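Local coordinates for sulfatase (Bacteroides fragilis CAG:558, PDB 6USS), which probably hydrolyses aryl sulfate esters as a calcium-dependent sulfatase of a human gut bacterium, studied here as an active-site variant, at residues Q145-L149 with A150-K154. The protein carries 1 engineered substitution. Sequence-based numbering, arbitrary orientation.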
ATOM      1  N   GLN A 145       3.542  -9.361  16.341  1.00 16.91           N
ATOM      2  CA  GLN A 145       2.388  -8.744  15.696  1.00 18.05           C
ATOM      3  C   GLN A 145       2.106  -7.405  16.360  1.00 21.06           C
ATOM      4  O   GLN A 145       2.107  -7.305  17.591  1.00 22.10           O
ATOM      5  CB  GLN A 145       1.148  -9.632  15.785  1.00 17.37           C
ATOM      6  CG  GLN A 145      -0.121  -8.948  15.237  1.00 21.36           C
ATOM      7  CD  GLN A 145      -1.384  -9.810  15.325  1.00 24.57           C
ATOM      8  OE1 GLN A 145      -1.369 -10.901  15.901  1.00 25.17           O
ATOM      9  NE2 GLN A 145      -2.483  -9.318  14.746  1.00 18.39           N
ATOM     10  N   ALA A 146       1.879  -6.376  15.551  1.00 18.12           N
ATOM     11  CA  ALA A 146       1.658  -5.058  16.128  1.00 22.27           C
ATOM     12  C   ALA A 146       0.912  -4.177  15.141  1.00 20.37           C
ATOM     13  O   ALA A 146       1.006  -4.354  13.923  1.00 20.06           O
ATOM     14  CB  ALA A 146       2.971  -4.383  16.547  1.00 16.46           C
ATOM     15  N   THR A 147       0.159  -3.233  15.698  1.00 18.74           N
ATOM     16  CA  THR A 147      -0.532  -2.215  14.923  1.00 16.70           C
ATOM     17  C   THR A 147       0.466  -1.119  14.552  1.00 21.18           C
ATOM     18  O   THR A 147       1.037  -0.466  15.437  1.00 19.86           O
ATOM     19  CB  THR A 147      -1.696  -1.657  15.735  1.00 16.34           C
ATOM     20  OG1 THR A 147      -2.622  -2.720  15.997  1.00 22.01           O
ATOM     21  CG2 THR A 147      -2.395  -0.555  14.972  1.00 17.51           C
ATOM     22  N   SER A 148       0.679  -0.933  13.249  1.00 18.15           N
ATOM     23  CA  SER A 148       1.741  -0.077  12.744  1.00 17.50           C
ATOM     24  C   SER A 148       1.425   1.399  12.925  1.00 21.03           C
ATOM     25  O   SER A 148       0.279   1.831  12.770  1.00 20.89           O
ATOM     26  CB  SER A 148       2.003  -0.346  11.266  1.00 19.03           C
ATOM     27  OG  SER A 148       3.078   0.475  10.812  1.00 18.54           O
ATOM     28  N   LEU A 149       2.469   2.173  13.230  1.00 17.07           N
ATOM     29  CA  LEU A 149       2.322   3.617  13.341  1.00 17.17           C
ATOM     30  C   LEU A 149       1.787   4.234  12.047  1.00 19.83           C
ATOM     31  O   LEU A 149       0.966   5.158  12.088  1.00 16.65           O
ATOM     32  CB  LEU A 149       3.663   4.231  13.731  1.00 15.42           C
ATOM     33  CG  LEU A 149       3.860   5.748  13.652  1.00 14.88           C
ATOM     34  CD1 LEU A 149       2.956   6.525  14.597  1.00 14.51           C
ATOM     35  CD2 LEU A 149       5.300   6.071  13.943  1.00 11.73           C
ATOM     36  N   ALA A 150       2.245   3.739  10.886  1.00 19.33           N
ATOM     37  CA  ALA A 150       1.801   4.299   9.610  1.00 18.86           C
ATOM     38  C   ALA A 150       0.361   3.925   9.295  1.00 21.85           C
ATOM     39  O   ALA A 150      -0.337   4.687   8.611  1.00 24.35           O
ATOM     40  CB  ALA A 150       2.713   3.832   8.472  1.00 19.60           C
ATOM     41  N   GLU A 151      -0.087   2.748   9.750  1.00 22.33           N
ATOM     42  CA  GLU A 151      -1.484   2.360   9.588  1.00 18.10           C
ATOM     43  C   GLU A 151      -2.412   3.323  10.320  1.00 19.36           C
ATOM     44  O   GLU A 151      -3.470   3.697   9.799  1.00 22.57           O
ATOM     45  CB  GLU A 151      -1.691   0.930  10.095  1.00 19.47           C
ATOM     46  CG  GLU A 151      -2.997   0.264   9.640  1.00 23.08           C
ATOM     47  CD  GLU A 151      -3.022  -0.031   8.128  1.00 22.98           C
ATOM     48  OE1 GLU A 151      -1.982  -0.484   7.590  1.00 21.59           O
ATOM     49  OE2 GLU A 151      -4.081   0.188   7.485  1.00 24.53           O
ATOM     50  N   ILE A 152      -2.030   3.746  11.526  1.00 16.60           N
ATOM     51  CA  ILE A 152      -2.903   4.610  12.314  1.00 19.65           C
ATOM     52  C   ILE A 152      -2.963   6.005  11.709  1.00 21.20           C
ATOM     53  O   ILE A 152      -4.037   6.623  11.635  1.00 17.21           O
ATOM     54  CB  ILE A 152      -2.437   4.643  13.780  1.00 16.51           C
ATOM     55  CG1 ILE A 152      -2.470   3.242  14.388  1.00 15.90           C
ATOM     56  CG2 ILE A 152      -3.334   5.534  14.586  1.00 19.98           C
ATOM     57  CD1 ILE A 152      -1.946   3.233  15.801  1.00 17.66           C
ATOM     58  N   LEU A 153      -1.810   6.523  11.268  1.00 19.58           N
ATOM     59  CA  LEU A 153      -1.792   7.772  10.517  1.00 20.88           C
ATOM     60  C   LEU A 153      -2.624   7.650   9.243  1.00 19.54           C
ATOM     61  O   LEU A 153      -3.473   8.504   8.963  1.00 20.41           O
ATOM     62  CB  LEU A 153      -0.346   8.171  10.192  1.00 17.55           C
ATOM     63  CG  LEU A 153       0.529   8.579  11.380  1.00 14.01           C
ATOM     64  CD1 LEU A 153       1.978   8.785  10.968  1.00 18.11           C
ATOM     65  CD2 LEU A 153      -0.015   9.831  12.011  1.00 17.39           C
ATOM     66  N   LYS A 154      -2.400   6.582   8.464  1.00 21.42           N
ATOM     67  CA  LYS A 154      -3.155   6.368   7.229  1.00 22.41           C
ATOM     68  C   LYS A 154      -4.655   6.321   7.507  1.00 23.05           C
ATOM     69  O   LYS A 154      -5.439   7.048   6.882  1.00 21.38           O
ATOM     70  CB  LYS A 154      -2.678   5.080   6.549  1.00 22.91           C
ATOM     71  CG  LYS A 154      -3.291   4.754   5.172  1.00 19.89           C
ATOM     72  CD  LYS A 154      -3.125   3.243   4.842  1.00 19.56           C
ATOM     73  CE  LYS A 154      -4.408   2.638   4.211  1.00 32.60           C
ATOM     74  NZ  LYS A 154      -4.989   3.463   3.037  1.00 28.35           N
TER
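S148 and A150 meet where the loop after strand 143-145 turns into helix 149-155. From S148, CB lies against CB of E151 at 4.1 Å; OG, turned anti to the backbone N (chi1 -178°), then reaches forward to A150 N, accepting a weak, bent bond of 3.4 Å from this first-turn amide. The same hydroxyl also hydrogen-bonds to M181 O. Serine suits the N-cap because its short side chain brings an oxygen to an amide with no preceding turn, and the small methyl of A150, CB, packs 4.1 Å from S148 OG. S148 O opens the i to i+4 helical bonding, accepting from I152 N at 3.2 Å, and L149 O follows with a nearly straight bond from L153 N (173°).

One residue earlier, T147 lays its CG2 methyl across the side chain of I152 at about a right angle, with T147 CG2 3.8 Å from I152 CG1; its other branch, OG1, bonds to V399 N. L149 and L153, one turn apart, brush at their CD1 methyls (4.4 Å), and L149 and I152 continue the apolar surface against Y384 and L388 of helix 383-390. E151, by contrast, carries its carboxylate to Q136 and to K154 of the second subunit, a salt bridge across the dimer. Together these contacts form a serine N-cap with a hydrophobic staple between T147 and I152, within the alkaline-phosphatase-like sulfatase domain.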